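Local coordinates for protein Ser-thr phosphatase MSPP (Mycobacterium smegmatis, PDB 2JFR) that probably removes phosphate groups from phosphorylated serine and threonine residues of proteins, as a metal-dependent phosphatase of the PPM (PP2C) family, at residues Asp112-Met123 and Asp179-Phe189; Met2-Ala11 and Thr226-Gly234. All coordinates share one frame; numbering follows the deposited sequence. Where two conformers were deposited one is given.

Both contacts join antiparallel neighbours of one five-stranded sheet, part of the β-sandwich of the PP2C fold, and their centres lie about 11 Å apart. Across this sheet the order is 5-13, 226-233, 180-184, 115-119, 122-125. Interaction 2 pairs the first two strands and interaction 1 the third and fourth. Along the chain, 2-11 comes first, then both segments of interaction 1, then 226-234, so the first and last strands pair at one side of the sheet, with strand 5-13 at its edge. Strands 180-184 and 226-233 connect the contacts through backbone bonds and the R180-D232 salt bridge. D186 of interaction 1 binds the manganese with D36 and D224, the latter just before strand 226-233.

Interaction 1: residues Asp112-Met123 and Asp179-Phe189; sequences DSPLYRIRDGHM and DRLLISSDGLF. With MN (manganese (II) ion), chain C.
Y116 and L182 form a hydrogen-bonded antiparallel pair, with side chains running alongside each other on one face of the sheet. The backbone ladder includes Y116 N to L182 O at 2.8 Å, and continues through I118 with R180. Y116 CD2 lies 3.8 Å from L182 CD2, while L182 O and S184 CB sit at the ring edge; the F189 ring is nearly parallel (22°) but slid so far that overlap is slight. In the conformer given, M123 CE lies over the centre of the Y116 ring, a reach an unbranched, extended chain allows. I118 runs beside the aliphatic part of R180, CD1 to CD 3.9 Å; R180 NH1 bonds the S203 carbonyl and NE pairs with D232. On the other face, L115 CD1 meets I183 CG1 at 4.1 Å, and both side chains pack on strand 89-96.

R119 grips D179 side-on: NE to OD1 2.9 Å, almost straight at 174°, and NH2 to the syn lone pair of OD2 at 2.8 Å. With CG opposite the backbone N (chi1 173°) and a bend at chi3, the guanidinium reaches this carboxylate, which also accepts from G176 N. R117 and R119 lay their guanidinium groups face over face, and R117 pairs with E124.

One water links D112 OD1, S113 OG and D186 N, S113 OG also bonding T91 OG1; another joins Y116 OH to S185 O. D186 OD1 binds manganese with D36, D224 and waters, whereas OD2 binds magnesium. D112 and D186 have been seen to bind a further magnesium; here, with none modelled, the acceptors D112 OD2 and D186 OD2 are 3.0 Å apart. The chemistry is consistent with a backbone-bonded, largely apolar strand pair that helps position D112 and D186, while the salt bridge ties the end remote from the metals.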
loop_
_atom_site.group_PDB
_atom_site.type_symbol
_atom_site.label_atom_id
_atom_site.label_comp_id
_atom_site.label_asym_id
_atom_site.label_seq_id
_atom_site.Cartn_x
_atom_site.Cartn_y
_atom_site.Cartn_z
ATOM N N ASP A 112 -5.924 -1.267 4.131
ATOM C CA ASP A 112 -5.022 -0.921 5.216
ATOM C C ASP A 112 -3.545 -1.106 4.857
ATOM O O ASP A 112 -2.751 -1.405 5.747
ATOM C CB ASP A 112 -5.349 -1.711 6.492
ATOM C CG ASP A 112 -5.072 -3.191 6.368
ATOM O OD1 ASP A 112 -4.803 -3.677 5.248
ATOM O OD2 ASP A 112 -5.142 -3.824 7.454
ATOM N N SER A 113 -3.183 -0.868 3.612
ATOM C CA SER A 113 -1.769 -0.884 3.210
ATOM C C SER A 113 -1.260 0.544 3.143
ATOM O O SER A 113 -1.531 1.231 2.160
ATOM C CB SER A 113 -1.633 -1.560 1.848
ATOM O OG SER A 113 -2.132 -2.895 1.864
ATOM N N PRO A 114 -0.633 1.080 4.161
ATOM C CA PRO A 114 -0.512 2.547 4.223
ATOM C C PRO A 114 0.520 3.135 3.313
ATOM O O PRO A 114 1.521 2.527 2.906
ATOM C CB PRO A 114 -0.176 2.834 5.675
ATOM C CG PRO A 114 -0.532 1.571 6.415
ATOM C CD PRO A 114 -0.176 0.485 5.416
ATOM N N LEU A 115 0.301 4.435 3.041
ATOM C CA LEU A 115 1.312 5.326 2.505
ATOM C C LEU A 115 1.881 6.161 3.653
ATOM O O LEU A 115 1.134 6.743 4.423
ATOM C CB LEU A 115 0.695 6.253 1.479
ATOM C CG LEU A 115 1.586 7.392 0.967
ATOM C CD1 LEU A 115 2.759 6.850 0.206
ATOM C CD2 LEU A 115 0.768 8.369 0.138
ATOM N N TYR A 116 3.201 6.245 3.683
ATOM C CA TYR A 116 3.941 7.067 4.622
ATOM C C TYR A 116 4.793 8.066 3.885
ATOM O O TYR A 116 5.298 7.773 2.783
ATOM C CB TYR A 116 4.881 6.240 5.507
ATOM C CG TYR A 116 4.282 5.048 6.169
ATOM C CD1 TYR A 116 3.804 5.082 7.462
ATOM C CD2 TYR A 116 4.152 3.828 5.470
ATOM C CE1 TYR A 116 3.251 3.928 8.051
ATOM C CE2 TYR A 116 3.632 2.704 6.034
ATOM C CZ TYR A 116 3.172 2.758 7.316
ATOM O OH TYR A 116 2.621 1.613 7.869
ATOM N N ARG A 117 5.021 9.204 4.520
ATOM C CA ARG A 117 6.058 10.150 4.073
ATOM C C ARG A 117 7.146 10.151 5.109
ATOM O O ARG A 117 6.890 10.213 6.291
ATOM C CB ARG A 117 5.507 11.540 3.930
ATOM C CG ARG A 117 6.531 12.545 3.375
ATOM C CD ARG A 117 5.997 13.964 3.319
ATOM N NE ARG A 117 5.680 14.365 4.674
ATOM C CZ ARG A 117 4.696 15.135 5.046
ATOM N NH1 ARG A 117 3.983 15.754 4.134
ATOM N NH2 ARG A 117 4.500 15.326 6.327
ATOM N N ILE A 118 8.383 10.108 4.598
ATOM C CA ILE A 118 9.589 10.170 5.400
ATOM C C ILE A 118 10.251 11.481 5.070
ATOM O O ILE A 118 10.654 11.718 3.933
ATOM C CB ILE A 118 10.411 8.907 5.093
ATOM C CG1 ILE A 118 9.562 7.690 5.407
ATOM C CG2 ILE A 118 11.751 8.856 5.820
ATOM C CD1 ILE A 118 9.910 6.418 4.692
ATOM N N ARG A 119 10.323 12.376 6.070
ATOM C CA ARG A 119 10.816 13.722 5.894
ATOM C C ARG A 119 11.583 14.115 7.144
ATOM O O ARG A 119 11.026 14.009 8.247
ATOM C CB ARG A 119 9.656 14.711 5.615
ATOM C CG ARG A 119 10.010 16.147 5.585
ATOM C CD ARG A 119 8.717 17.028 5.564
ATOM N NE ARG A 119 8.329 16.970 4.191
ATOM C CZ ARG A 119 7.262 17.656 3.753
ATOM N NH1 ARG A 119 6.524 18.342 4.628
ATOM N NH2 ARG A 119 7.045 17.605 2.469
ATOM N N ASP A 120 12.815 14.538 6.969
ATOM C CA ASP A 120 13.668 15.026 8.073
ATOM C C ASP A 120 13.712 14.029 9.233
ATOM O O ASP A 120 13.649 14.343 10.403
ATOM C CB ASP A 120 13.094 16.343 8.640
ATOM C CG ASP A 120 13.030 17.474 7.693
ATOM O OD1 ASP A 120 13.817 17.436 6.707
ATOM O OD2 ASP A 120 12.229 18.440 7.933
ATOM N N GLY A 121 13.727 12.728 8.897
ATOM C CA GLY A 121 13.909 11.687 9.895
ATOM C C GLY A 121 12.599 11.184 10.502
ATOM O O GLY A 121 12.670 10.228 11.281
ATOM N N HIS A 122 11.477 11.785 10.190
ATOM C CA HIS A 122 10.205 11.367 10.679
ATOM C C HIS A 122 9.462 10.600 9.621
ATOM O O HIS A 122 9.506 10.927 8.466
ATOM C CB HIS A 122 9.312 12.586 11.043
ATOM C CG HIS A 122 9.580 13.235 12.292
ATOM N ND1 HIS A 122 10.455 14.262 12.349
ATOM C CD2 HIS A 122 9.149 12.955 13.555
ATOM C CE1 HIS A 122 10.526 14.674 13.593
ATOM N NE2 HIS A 122 9.727 13.910 14.312
ATOM N N MET A 123 8.752 9.606 10.089
ATOM C CA MET A 123 7.899 8.757 9.282
ATOM C C MET A 123 6.448 8.973 9.699
ATOM O O MET A 123 6.187 8.726 10.881
ATOM C CB MET A 123 8.317 7.279 9.458
ATOM C CG MET A 123 7.513 6.292 8.594
ATOM S SD MET A 123 8.233 4.608 8.861
ATOM C CE MET A 123 7.033 3.665 7.999
ATOM N N ASP A 179 11.942 14.339 -0.020
ATOM C CA ASP A 179 11.077 13.415 0.694
ATOM C C ASP A 179 11.243 12.016 0.154
ATOM O O ASP A 179 11.630 11.789 -0.999
ATOM C CB ASP A 179 9.634 13.845 0.584
ATOM C CG ASP A 179 9.242 15.097 1.275
ATOM O OD1 ASP A 179 9.946 15.517 2.205
ATOM O OD2 ASP A 179 8.199 15.634 0.908
ATOM N N ARG A 180 10.886 11.047 0.976
ATOM C CA ARG A 180 10.766 9.679 0.610
ATOM C C ARG A 180 9.326 9.244 0.873
ATOM O O ARG A 180 8.781 9.570 1.926
ATOM C CB ARG A 180 11.752 8.801 1.370
ATOM C CG ARG A 180 11.557 7.322 1.209
ATOM C CD ARG A 180 12.666 6.543 1.892
ATOM N NE ARG A 180 13.869 6.596 1.056
ATOM C CZ ARG A 180 15.018 6.063 1.404
ATOM N NH1 ARG A 180 15.151 5.451 2.572
ATOM N NH2 ARG A 180 16.036 6.158 0.582
ATOM N N LEU A 181 8.736 8.518 -0.072
ATOM C CA LEU A 181 7.435 7.909 0.149
ATOM C C LEU A 181 7.638 6.413 0.333
ATOM O O LEU A 181 8.491 5.811 -0.309
ATOM C CB LEU A 181 6.508 8.163 -1.036
ATOM C CG LEU A 181 6.256 9.609 -1.361
ATOM C CD1 LEU A 181 5.324 9.713 -2.553
ATOM C CD2 LEU A 181 5.654 10.372 -0.174
ATOM N N LEU A 182 6.826 5.832 1.194
ATOM C CA LEU A 182 6.806 4.397 1.442
ATOM C C LEU A 182 5.406 3.922 1.357
ATOM O O LEU A 182 4.538 4.426 2.096
ATOM C CB LEU A 182 7.393 4.101 2.826
ATOM C CG LEU A 182 7.187 2.629 3.348
ATOM C CD1 LEU A 182 7.930 1.647 2.515
ATOM C CD2 LEU A 182 7.645 2.531 4.815
ATOM N N ILE A 183 5.142 2.927 0.525
ATOM C CA ILE A 183 3.887 2.209 0.539
ATOM C C ILE A 183 4.182 0.846 1.167
ATOM O O ILE A 183 5.149 0.194 0.756
ATOM C CB ILE A 183 3.260 2.012 -0.832
ATOM C CG1 ILE A 183 3.261 3.286 -1.676
ATOM C CG2 ILE A 183 1.862 1.465 -0.673
ATOM C CD1 ILE A 183 2.839 3.044 -3.108
ATOM N N SER A 184 3.392 0.388 2.117
ATOM C CA SER A 184 3.632 -0.900 2.725
ATOM C C SER A 184 2.333 -1.647 2.910
ATOM O O SER A 184 1.298 -1.063 3.166
ATOM C CB SER A 184 4.295 -0.691 4.056
ATOM O OG SER A 184 4.701 -1.911 4.642
ATOM N N SER A 185 2.426 -2.983 2.869
ATOM C CA SER A 185 1.357 -3.772 3.445
ATOM C C SER A 185 1.427 -3.648 4.968
ATOM O O SER A 185 2.422 -3.238 5.564
ATOM C CB SER A 185 1.370 -5.206 2.983
ATOM O OG SER A 185 2.553 -5.858 3.424
ATOM N N ASP A 186 0.333 -4.084 5.608
ATOM C CA ASP A 186 0.233 -4.069 7.064
ATOM C C ASP A 186 1.226 -4.997 7.725
ATOM O O ASP A 186 1.419 -4.908 8.940
ATOM C CB ASP A 186 -1.200 -4.342 7.472
ATOM C CG ASP A 186 -1.790 -5.675 7.095
ATOM O OD1 ASP A 186 -1.083 -6.434 6.405
ATOM O OD2 ASP A 186 -2.970 -5.944 7.546
ATOM N N GLY A 187 1.903 -5.898 7.018
ATOM C CA GLY A 187 2.852 -6.757 7.673
ATOM C C GLY A 187 3.998 -6.016 8.311
ATOM O O GLY A 187 4.572 -6.477 9.292
ATOM N N LEU A 188 4.354 -4.842 7.788
ATOM C CA LEU A 188 5.527 -4.139 8.302
ATOM C C LEU A 188 5.374 -3.769 9.742
ATOM O O LEU A 188 6.309 -3.911 10.532
ATOM C CB LEU A 188 5.750 -2.875 7.456
ATOM C CG LEU A 188 6.894 -1.993 7.909
ATOM C CD1 LEU A 188 8.228 -2.753 7.885
ATOM C CD2 LEU A 188 6.959 -0.750 7.033
ATOM N N PHE A 189 4.189 -3.287 10.161
ATOM C CA PHE A 189 3.916 -2.819 11.501
ATOM C C PHE A 189 3.250 -3.856 12.373
ATOM O O PHE A 189 2.706 -3.585 13.429
ATOM C CB PHE A 189 3.161 -1.479 11.487
ATOM C CG PHE A 189 4.036 -0.266 11.327
ATOM C CD1 PHE A 189 4.402 0.487 12.453
ATOM C CD2 PHE A 189 4.459 0.144 10.078
ATOM C CE1 PHE A 189 5.173 1.607 12.326
ATOM C CE2 PHE A 189 5.229 1.264 9.945
ATOM C CZ PHE A 189 5.594 2.009 11.065
HETATM MN MN MN C . -1.350 -8.228 5.446
HETATM O O HOH W 1 -2.204 -4.362 4.183
HETATM O O HOH W 2 2.370 -1.425 7.872
HETATM O O HOH W 3 -1.822 -10.282 4.761
HETATM O O HOH W 4 -3.206 -8.388 6.309
HETATM O O HOH W 5 0.438 -8.290 4.321
#

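Interaction 2: residues Met2-Ala11 and Thr226-Gly234; sequences MASVLSAATA and TTVVVIDLG
V5 and I231 cross on one face of the sheet, V5 CG1 touching I231 CG2 at 3.9 Å. Further along this face T10 and V229 lie side by side and point the same way, with their CG2 methyls 3.8 Å apart; the threonine's chi1 of 73° puts OG1 between the backbone N and the carbonyl carbon, with CG2 opposite that carbon and beside the valine. These β-branched residues suit extended strands, and V5, V229 and I231 pack on strand 31-38. Between them A8 has only a methyl, which sits 3.3 Å from V230 O. The other face carries A9, A11, V228 and V230, where A11 CB meets V228 CG2 at 4.1 Å and V230 packs on helix 206-219.

A beta bulge interrupts the register: L6 and S7 both stand opposite D232, whose O accepts from L6 N at 2.8 Å and whose N donates to S7 O. S7 N is buried without a partner. L6 sets its side chain over G234, CG 3.7 Å from G234 N. Lacking a side chain, G234 lets A3 O come within 3.2 Å of its CA. G234 N bonds S4 O from above the carbonyl plane, and a water links the terminal OXT to S4 OG, itself bonded to E99. Backbone bonding thus joins the chain's two ends, with V229 and I231 buried against strand 31-38, V230 against helix 206-219, and water meeting the terminal carboxylate.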
loop_
_atom_site.group_PDB
_atom_site.type_symbol
_atom_site.label_atom_id
_atom_site.label_comp_id
_atom_site.label_asym_id
_atom_site.label_seq_id
_atom_site.Cartn_x
_atom_site.Cartn_y
_atom_site.Cartn_z
ATOM N N MET A 2 16.853 18.238 -11.037
ATOM C CA MET A 2 16.507 16.886 -10.699
ATOM C C MET A 2 15.133 16.493 -11.178
ATOM O O MET A 2 14.191 17.311 -11.187
ATOM C CB MET A 2 16.603 16.662 -9.185
ATOM C CG MET A 2 17.943 17.072 -8.553
ATOM S SD MET A 2 19.406 16.386 -9.317
ATOM C CE MET A 2 19.173 14.641 -9.026
ATOM N N ALA A 3 14.977 15.245 -11.508
ATOM C CA ALA A 3 13.692 14.603 -11.795
ATOM C C ALA A 3 12.792 14.570 -10.556
ATOM O O ALA A 3 13.266 14.584 -9.428
ATOM C CB ALA A 3 13.910 13.208 -12.268
ATOM N N SER A 4 11.515 14.420 -10.785
ATOM C CA SER A 4 10.576 14.285 -9.677
ATOM C C SER A 4 10.775 12.987 -8.930
ATOM O O SER A 4 10.636 12.993 -7.701
ATOM C CB SER A 4 9.165 14.409 -10.194
ATOM O OG SER A 4 8.936 15.728 -10.636
ATOM N N VAL A 5 11.039 11.919 -9.601
ATOM C CA VAL A 5 11.363 10.631 -8.986
ATOM C C VAL A 5 12.844 10.389 -9.288
ATOM O O VAL A 5 13.238 10.249 -10.429
ATOM C CB VAL A 5 10.498 9.473 -9.448
ATOM C CG1 VAL A 5 10.953 8.191 -8.852
ATOM C CG2 VAL A 5 9.010 9.776 -9.145
ATOM N N LEU A 6 13.625 10.262 -8.236
ATOM C CA LEU A 6 15.054 9.939 -8.358
ATOM C C LEU A 6 15.253 8.482 -8.509
ATOM O O LEU A 6 16.005 8.014 -9.352
ATOM C CB LEU A 6 15.803 10.489 -7.195
ATOM C CG LEU A 6 15.711 11.973 -6.949
ATOM C CD1 LEU A 6 16.558 12.386 -5.774
ATOM C CD2 LEU A 6 16.156 12.729 -8.212
ATOM N N SER A 7 14.609 7.663 -7.645
ATOM C CA SER A 7 14.677 6.237 -7.807
ATOM C C SER A 7 13.603 5.627 -6.894
ATOM O O SER A 7 12.926 6.300 -6.133
ATOM C CB SER A 7 16.036 5.675 -7.491
ATOM O OG SER A 7 16.212 5.603 -6.095
ATOM N N ALA A 8 13.427 4.361 -7.108
ATOM C CA ALA A 8 12.423 3.599 -6.387
ATOM C C ALA A 8 12.916 2.194 -6.208
ATOM O O ALA A 8 13.792 1.712 -6.946
ATOM C CB ALA A 8 11.098 3.597 -7.099
ATOM N N ALA A 9 12.403 1.498 -5.225
ATOM C CA ALA A 9 12.767 0.122 -4.947
ATOM C C ALA A 9 11.564 -0.594 -4.346
ATOM O O ALA A 9 10.724 0.035 -3.723
ATOM C CB ALA A 9 13.958 0.022 -3.993
ATOM N N THR A 10 11.575 -1.912 -4.484
ATOM C CA THR A 10 10.512 -2.718 -3.881
ATOM C C THR A 10 11.122 -3.950 -3.230
ATOM O O THR A 10 12.174 -4.450 -3.655
ATOM C CB THR A 10 9.474 -3.178 -4.873
ATOM O OG1 THR A 10 9.947 -4.214 -5.733
ATOM C CG2 THR A 10 8.984 -2.033 -5.776
ATOM N N ALA A 11 10.410 -4.484 -2.253
ATOM C CA ALA A 11 10.761 -5.790 -1.681
ATOM C C ALA A 11 9.475 -6.425 -1.169
ATOM O O ALA A 11 8.559 -5.740 -0.716
ATOM C CB ALA A 11 11.770 -5.711 -0.562
ATOM N N THR A 226 5.106 -9.137 4.236
ATOM C CA THR A 226 5.460 -7.715 4.244
ATOM C C THR A 226 5.942 -7.319 2.881
ATOM O O THR A 226 6.842 -7.965 2.333
ATOM C CB THR A 226 6.557 -7.436 5.323
ATOM O OG1 THR A 226 6.026 -7.759 6.604
ATOM C CG2 THR A 226 6.945 -5.968 5.319
ATOM N N THR A 227 5.401 -6.250 2.355
ATOM C CA THR A 227 5.767 -5.721 1.038
ATOM C C THR A 227 5.906 -4.235 1.156
ATOM O O THR A 227 5.051 -3.578 1.741
ATOM C CB THR A 227 4.699 -6.121 0.026
ATOM O OG1 THR A 227 4.610 -7.540 0.023
ATOM C CG2 THR A 227 5.014 -5.646 -1.389
ATOM N N VAL A 228 6.965 -3.699 0.577
ATOM C CA VAL A 228 7.303 -2.292 0.668
ATOM C C VAL A 228 7.730 -1.766 -0.698
ATOM O O VAL A 228 8.425 -2.435 -1.470
ATOM C CB VAL A 228 8.378 -2.053 1.731
ATOM C CG1 VAL A 228 7.855 -2.323 3.115
ATOM C CG2 VAL A 228 9.653 -2.857 1.467
ATOM N N VAL A 229 7.330 -0.521 -0.955
ATOM C CA VAL A 229 7.736 0.226 -2.137
ATOM C C VAL A 229 8.220 1.579 -1.628
ATOM O O VAL A 229 7.486 2.295 -0.940
ATOM C CB VAL A 229 6.583 0.410 -3.103
ATOM C CG1 VAL A 229 7.018 1.257 -4.305
ATOM C CG2 VAL A 229 6.036 -0.932 -3.558
ATOM N N VAL A 230 9.479 1.923 -1.964
ATOM C CA VAL A 230 10.102 3.174 -1.560
ATOM C C VAL A 230 10.318 4.009 -2.775
ATOM O O VAL A 230 10.844 3.516 -3.793
ATOM C CB VAL A 230 11.415 2.877 -0.794
ATOM C CG1 VAL A 230 12.290 4.105 -0.654
ATOM C CG2 VAL A 230 11.117 2.338 0.563
ATOM N N ILE A 231 9.986 5.293 -2.693
ATOM C CA ILE A 231 10.141 6.249 -3.800
ATOM C C ILE A 231 10.875 7.465 -3.250
ATOM O O ILE A 231 10.402 8.100 -2.298
ATOM C CB ILE A 231 8.772 6.682 -4.353
ATOM C CG1 ILE A 231 7.843 5.497 -4.687
ATOM C CG2 ILE A 231 8.973 7.553 -5.563
ATOM C CD1 ILE A 231 6.425 5.778 -4.437
ATOM N N ASP A 232 12.023 7.804 -3.843
ATOM C CA ASP A 232 12.806 8.971 -3.485
ATOM C C ASP A 232 12.477 10.114 -4.437
ATOM O O ASP A 232 12.612 9.928 -5.640
ATOM C CB ASP A 232 14.300 8.661 -3.505
ATOM C CG ASP A 232 14.748 8.033 -2.207
ATOM O OD1 ASP A 232 14.186 8.299 -1.138
ATOM O OD2 ASP A 232 15.722 7.256 -2.312
ATOM N N LEU A 233 12.096 11.265 -3.900
ATOM C CA LEU A 233 11.634 12.380 -4.696
ATOM C C LEU A 233 12.751 13.443 -4.852
ATOM O O LEU A 233 13.538 13.676 -3.922
ATOM C CB LEU A 233 10.422 13.035 -4.061
ATOM C CG LEU A 233 9.232 12.111 -3.870
ATOM C CD1 LEU A 233 8.097 12.814 -3.153
ATOM C CD2 LEU A 233 8.791 11.481 -5.183
ATOM N N GLY A 234 12.762 14.082 -6.009
ATOM C CA GLY A 234 13.649 15.188 -6.330
ATOM C C GLY A 234 12.854 16.453 -6.784
ATOM O O GLY A 234 13.588 17.408 -7.183
ATOM O OXT GLY A 234 11.617 16.437 -6.906
HETATM O O HOH W 6 10.137 17.919 -8.639
HETATM O O HOH W 7 9.342 15.668 -6.323
HETATM O O HOH W 8 17.516 7.636 -3.982
#